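Local coordinates for protein esterase (Thermotoga maritima, PDB 3DOH) that probably hydrolyses carboxylic ester bonds as a thermostable carboxylesterase that joins an immunoglobulin-like domain to an alpha/beta-hydrolase domain, at residues 149-162 against 242-254. Sequence-based numbering, arbitrary orientation.
With SO4 (sulfate ion), chain G.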
loop_
_atom_site.group_PDB
_atom_site.type_symbol
_atom_site.label_atom_id
_atom_site.label_comp_id
_atom_site.label_asym_id
_atom_site.label_seq_id
_atom_site.Cartn_x
_atom_site.Cartn_y
_atom_site.Cartn_z
ATOM N N PHE A 149 -33.492 43.744 5.968
ATOM C CA PHE A 149 -34.449 44.597 5.337
ATOM C C PHE A 149 -35.781 44.174 5.868
ATOM O O PHE A 149 -36.021 42.975 6.048
ATOM C CB PHE A 149 -34.364 44.407 3.825
ATOM C CG PHE A 149 -35.583 44.862 3.057
ATOM C CD1 PHE A 149 -35.722 46.175 2.677
ATOM C CD2 PHE A 149 -36.561 43.952 2.688
ATOM C CE1 PHE A 149 -36.825 46.593 1.947
ATOM C CE2 PHE A 149 -37.666 44.349 1.953
ATOM C CZ PHE A 149 -37.800 45.676 1.591
ATOM N N LYS A 150 -36.640 45.151 6.166
ATOM C CA LYS A 150 -38.029 44.842 6.562
ATOM C C LYS A 150 -38.993 45.231 5.429
ATOM O O LYS A 150 -39.153 46.408 5.103
ATOM C CB LYS A 150 -38.418 45.430 7.951
ATOM C CG LYS A 150 -37.863 46.860 8.336
ATOM C CD LYS A 150 -38.653 47.499 9.538
ATOM C CE LYS A 150 -37.893 48.654 10.260
ATOM N NZ LYS A 150 -38.268 50.046 9.811
ATOM N N ASP A 151 -39.577 44.218 4.799
ATOM C CA ASP A 151 -40.475 44.396 3.668
ATOM C C ASP A 151 -41.759 45.071 4.174
ATOM O O ASP A 151 -42.510 44.462 4.920
ATOM C CB ASP A 151 -40.745 43.010 3.054
ATOM C CG ASP A 151 -41.733 43.039 1.876
ATOM O OD1 ASP A 151 -42.700 43.842 1.910
ATOM O OD2 ASP A 151 -41.550 42.229 0.924
ATOM N N PRO A 152 -42.011 46.341 3.781
ATOM C CA PRO A 152 -43.070 47.150 4.431
ATOM C C PRO A 152 -44.498 46.766 3.992
ATOM O O PRO A 152 -45.478 47.104 4.692
ATOM C CB PRO A 152 -42.737 48.575 3.975
ATOM C CG PRO A 152 -42.158 48.386 2.620
ATOM C CD PRO A 152 -41.358 47.091 2.686
ATOM N N GLU A 153 -44.577 46.095 2.832
ATOM C CA GLU A 153 -45.808 45.496 2.281
ATOM C C GLU A 153 -46.213 44.162 2.985
ATOM O O GLU A 153 -47.412 43.892 3.117
ATOM C CB GLU A 153 -45.706 45.305 0.745
ATOM C CG GLU A 153 -47.009 44.746 0.088
ATOM C CD GLU A 153 -46.964 44.538 -1.466
ATOM O OE1 GLU A 153 -46.487 45.440 -2.219
ATOM O OE2 GLU A 153 -47.449 43.465 -1.925
ATOM N N THR A 154 -45.233 43.349 3.433
ATOM C CA THR A 154 -45.510 41.999 4.004
ATOM C C THR A 154 -44.929 41.592 5.376
ATOM O O THR A 154 -45.101 40.438 5.759
ATOM C CB THR A 154 -45.131 40.820 3.031
ATOM O OG1 THR A 154 -43.727 40.539 3.128
ATOM C CG2 THR A 154 -45.532 41.089 1.567
ATOM N N GLY A 155 -44.252 42.482 6.106
ATOM C CA GLY A 155 -43.687 42.133 7.427
ATOM C C GLY A 155 -42.404 41.289 7.438
ATOM O O GLY A 155 -41.468 41.587 8.193
ATOM N N VAL A 156 -42.396 40.247 6.611
ATOM C CA VAL A 156 -41.215 39.426 6.394
ATOM C C VAL A 156 -39.942 40.224 6.609
ATOM O O VAL A 156 -39.756 41.293 6.028
ATOM C CB VAL A 156 -41.200 38.825 4.976
ATOM C CG1 VAL A 156 -40.336 37.573 4.940
ATOM C CG2 VAL A 156 -42.616 38.516 4.515
ATOM N N GLU A 157 -39.065 39.693 7.453
ATOM C CA GLU A 157 -37.709 40.228 7.591
ATOM C C GLU A 157 -36.619 39.380 6.889
ATOM O O GLU A 157 -36.539 38.165 7.053
ATOM C CB GLU A 157 -37.372 40.487 9.062
ATOM C CG GLU A 157 -36.383 41.660 9.223
ATOM C CD GLU A 157 -36.626 42.537 10.462
ATOM O OE1 GLU A 157 -36.633 41.991 11.613
ATOM O OE2 GLU A 157 -36.781 43.783 10.270
ATOM N N ILE A 158 -35.796 40.031 6.081
ATOM C CA ILE A 158 -34.829 39.312 5.277
ATOM C C ILE A 158 -33.436 39.811 5.577
ATOM O O ILE A 158 -33.084 40.937 5.232
ATOM C CB ILE A 158 -35.132 39.402 3.732
ATOM C CG1 ILE A 158 -36.443 38.677 3.353
ATOM C CG2 ILE A 158 -33.948 38.894 2.913
ATOM C CD1 ILE A 158 -36.392 37.192 3.386
ATOM N N PRO A 159 -32.623 38.956 6.214
ATOM C CA PRO A 159 -31.221 39.329 6.388
ATOM C C PRO A 159 -30.471 39.189 5.047
ATOM O O PRO A 159 -30.783 38.264 4.241
ATOM C CB PRO A 159 -30.706 38.304 7.420
ATOM C CG PRO A 159 -31.894 37.499 7.841
ATOM C CD PRO A 159 -32.894 37.606 6.750
ATOM N N TYR A 160 -29.523 40.096 4.797
ATOM C CA TYR A 160 -28.679 39.982 3.614
ATOM C C TYR A 160 -27.253 40.462 3.787
ATOM O O TYR A 160 -26.933 41.222 4.691
ATOM C CB TYR A 160 -29.342 40.640 2.406
ATOM C CG TYR A 160 -29.435 42.150 2.442
ATOM C CD1 TYR A 160 -30.470 42.811 3.154
ATOM C CD2 TYR A 160 -28.510 42.933 1.738
ATOM C CE1 TYR A 160 -30.567 44.214 3.161
ATOM C CE2 TYR A 160 -28.591 44.322 1.732
ATOM C CZ TYR A 160 -29.624 44.955 2.441
ATOM O OH TYR A 160 -29.673 46.330 2.415
ATOM N N ARG A 161 -26.387 39.954 2.930
ATOM C CA ARG A 161 -24.982 40.298 2.956
ATOM C C ARG A 161 -24.727 40.927 1.618
ATOM O O ARG A 161 -25.165 40.395 0.601
ATOM C CB ARG A 161 -24.074 39.051 3.105
ATOM C CG ARG A 161 -24.251 38.175 4.336
ATOM C CD ARG A 161 -23.883 38.832 5.653
ATOM N NE ARG A 161 -22.454 39.049 5.841
ATOM C CZ ARG A 161 -21.721 38.594 6.866
ATOM N NH1 ARG A 161 -22.249 37.870 7.854
ATOM N NH2 ARG A 161 -20.426 38.877 6.893
ATOM N N LEU A 162 -24.001 42.034 1.617
ATOM C CA LEU A 162 -23.727 42.791 0.400
ATOM C C LEU A 162 -22.252 43.126 0.301
ATOM O O LEU A 162 -21.698 43.650 1.245
ATOM C CB LEU A 162 -24.520 44.099 0.426
ATOM C CG LEU A 162 -24.192 45.159 -0.630
ATOM C CD1 LEU A 162 -24.903 44.854 -1.952
ATOM C CD2 LEU A 162 -24.609 46.527 -0.123
ATOM N N LYS A 242 -42.809 35.233 -0.774
ATOM C CA LYS A 242 -42.472 36.485 -0.085
ATOM C C LYS A 242 -40.983 36.737 -0.057
ATOM O O LYS A 242 -40.557 37.862 -0.363
ATOM C CB LYS A 242 -43.019 36.520 1.345
ATOM C CG LYS A 242 -44.444 36.981 1.458
ATOM C CD LYS A 242 -45.155 36.187 2.546
ATOM C CE LYS A 242 -46.631 36.566 2.700
ATOM N NZ LYS A 242 -47.359 36.668 1.391
ATOM N N PRO A 243 -40.183 35.724 0.337
ATOM C CA PRO A 243 -38.760 35.981 0.347
ATOM C C PRO A 243 -38.198 36.467 -0.990
ATOM O O PRO A 243 -37.463 37.430 -1.001
ATOM C CB PRO A 243 -38.177 34.642 0.774
ATOM C CG PRO A 243 -39.210 34.024 1.616
ATOM C CD PRO A 243 -40.477 34.375 0.859
ATOM N N LEU A 244 -38.567 35.864 -2.106
ATOM C CA LEU A 244 -38.102 36.346 -3.397
ATOM C C LEU A 244 -38.590 37.751 -3.593
ATOM O O LEU A 244 -37.813 38.617 -3.964
ATOM C CB LEU A 244 -38.629 35.492 -4.543
ATOM C CG LEU A 244 -37.862 35.282 -5.871
ATOM C CD1 LEU A 244 -38.866 35.012 -6.990
ATOM C CD2 LEU A 244 -36.941 36.405 -6.308
ATOM N N LEU A 245 -39.877 37.989 -3.348
ATOM C CA LEU A 245 -40.439 39.323 -3.562
ATOM C C LEU A 245 -39.711 40.345 -2.747
ATOM O O LEU A 245 -39.393 41.425 -3.216
ATOM C CB LEU A 245 -41.919 39.366 -3.221
ATOM C CG LEU A 245 -42.732 38.628 -4.273
ATOM C CD1 LEU A 245 -44.155 38.465 -3.755
ATOM C CD2 LEU A 245 -42.677 39.353 -5.599
ATOM N N ALA A 246 -39.420 39.999 -1.518
ATOM C CA ALA A 246 -38.659 40.885 -0.723
ATOM C C ALA A 246 -37.321 41.180 -1.466
ATOM O O ALA A 246 -37.056 42.346 -1.770
ATOM C CB ALA A 246 -38.479 40.299 0.651
ATOM N N VAL A 247 -36.522 40.150 -1.823
ATOM C CA VAL A 247 -35.247 40.336 -2.575
ATOM C C VAL A 247 -35.334 41.387 -3.697
ATOM O O VAL A 247 -34.455 42.232 -3.863
ATOM C CB VAL A 247 -34.743 39.001 -3.173
ATOM C CG1 VAL A 247 -33.518 39.203 -4.063
ATOM C CG2 VAL A 247 -34.468 38.004 -2.076
ATOM N N ILE A 248 -36.409 41.355 -4.466
ATOM C CA ILE A 248 -36.559 42.386 -5.488
ATOM C C ILE A 248 -36.530 43.811 -4.917
ATOM O O ILE A 248 -35.773 44.669 -5.379
ATOM C CB ILE A 248 -37.807 42.168 -6.318
ATOM C CG1 ILE A 248 -37.721 40.800 -6.982
ATOM C CG2 ILE A 248 -37.939 43.270 -7.339
ATOM C CD1 ILE A 248 -36.552 40.664 -7.956
ATOM N N LYS A 249 -37.340 44.036 -3.891
ATOM C CA LYS A 249 -37.430 45.343 -3.247
ATOM C C LYS A 249 -36.065 45.753 -2.779
ATOM O O LYS A 249 -35.705 46.905 -2.832
ATOM C CB LYS A 249 -38.411 45.296 -2.073
ATOM C CG LYS A 249 -39.855 45.155 -2.499
ATOM C CD LYS A 249 -40.721 44.784 -1.325
ATOM C CE LYS A 249 -42.153 44.513 -1.799
ATOM N NZ LYS A 249 -43.068 44.045 -0.683
ATOM N N ILE A 250 -35.271 44.785 -2.359
ATOM C CA ILE A 250 -33.938 45.117 -1.891
ATOM C C ILE A 250 -32.933 45.410 -3.020
ATOM O O ILE A 250 -32.067 46.286 -2.853
ATOM C CB ILE A 250 -33.486 44.209 -0.702
ATOM C CG1 ILE A 250 -32.036 43.826 -0.733
ATOM C CG2 ILE A 250 -34.323 42.911 -0.587
ATOM C CD1 ILE A 250 -31.886 42.710 0.271
ATOM N N ILE A 251 -33.093 44.762 -4.180
ATOM C CA ILE A 251 -32.345 45.176 -5.380
ATOM C C ILE A 251 -32.599 46.667 -5.647
ATOM O O ILE A 251 -31.669 47.439 -5.930
ATOM C CB ILE A 251 -32.640 44.261 -6.618
ATOM C CG1 ILE A 251 -31.889 42.928 -6.464
ATOM C CG2 ILE A 251 -32.223 44.914 -7.936
ATOM C CD1 ILE A 251 -32.501 41.780 -7.234
ATOM N N ARG A 252 -33.861 47.076 -5.495
ATOM C CA ARG A 252 -34.252 48.483 -5.746
ATOM C C ARG A 252 -33.707 49.427 -4.715
ATOM O O ARG A 252 -33.343 50.535 -5.067
ATOM C CB ARG A 252 -35.756 48.658 -5.880
ATOM C CG ARG A 252 -36.326 47.703 -6.887
ATOM C CD ARG A 252 -37.733 48.109 -7.341
ATOM N NE ARG A 252 -38.024 47.513 -8.646
ATOM C CZ ARG A 252 -39.045 46.691 -8.886
ATOM N NH1 ARG A 252 -39.910 46.388 -7.895
ATOM N NH2 ARG A 252 -39.210 46.185 -10.116
ATOM N N LYS A 253 -33.626 48.993 -3.460
ATOM C CA LYS A 253 -33.015 49.827 -2.432
ATOM C C LYS A 253 -31.573 50.092 -2.881
ATOM O O LYS A 253 -31.100 51.241 -2.913
ATOM C CB LYS A 253 -33.061 49.171 -1.043
ATOM C CG LYS A 253 -32.400 50.038 0.013
ATOM C CD LYS A 253 -32.163 49.436 1.456
ATOM C CE LYS A 253 -33.446 49.158 2.245
ATOM N NZ LYS A 253 -34.369 50.329 2.342
ATOM N N LEU A 254 -30.899 49.014 -3.274
ATOM C CA LEU A 254 -29.496 49.051 -3.650
ATOM C C LEU A 254 -29.227 50.022 -4.803
ATOM O O LEU A 254 -28.260 50.813 -4.764
ATOM C CB LEU A 254 -29.053 47.642 -4.030
ATOM C CG LEU A 254 -28.347 46.722 -3.028
ATOM C CD1 LEU A 254 -28.379 47.158 -1.552
ATOM C CD2 LEU A 254 -28.868 45.338 -3.222
HETATM S S SO4 G . -18.126 38.476 9.662
HETATM O O1 SO4 G . -19.342 37.665 9.685
HETATM O O2 SO4 G . -17.851 38.864 11.050
HETATM O O3 SO4 G . -18.294 39.665 8.814
HETATM O O4 SO4 G . -17.007 37.681 9.142
#
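Ile250 of helix 242-254 packs against two rings of the hairpin at once. Its CD1 lies over one face of Tyr160 in a CH-pi contact, 17° off the ring normal. Its other branch, CG2, sits over one face of Phe149, toward its rim, 4.1 Å from CD2. Phe149 CG stands anti to the backbone N (chi1 160°), which brings the ring's CZ 3.7 Å from Lys249 CB and one ring edge to Lys253 CE. Ile158 CG1 sits 3.8 Å from Ala246 CB, and Leu162 meets Leu254 further along. Leu217 of strand 215-219 also touches Tyr160, Ile250 and Leu254 in this buried end.

The turn end is polar and opens to solvent at Glu153 and Lys242, although Asp151 itself is buried. Lys249 runs out extended. Its NZ forms a salt bridge to Asp151, with a hydrogen bond to OD1 (2.6 Å) on the syn side and a weak one to OD2. Thr154 N reaches OD1 from the opposite face at 3.0 Å, forming an Asx motif. A lysine in place of Asp151 would probably set two positive charges together and leave Thr154 N without its side-chain acceptor. Glu153 OE1 adds only a long salt bridge to Lys249. On the solvent side, Lys242 lays its CB 3.8 Å from Val156 CG2.

The axes of strand 157-162 and the helix cross at -60°. The arrangement is an antiparallel beta-hairpin at the sheet edge covered by a helix, as in the alpha/beta-hydrolase fold.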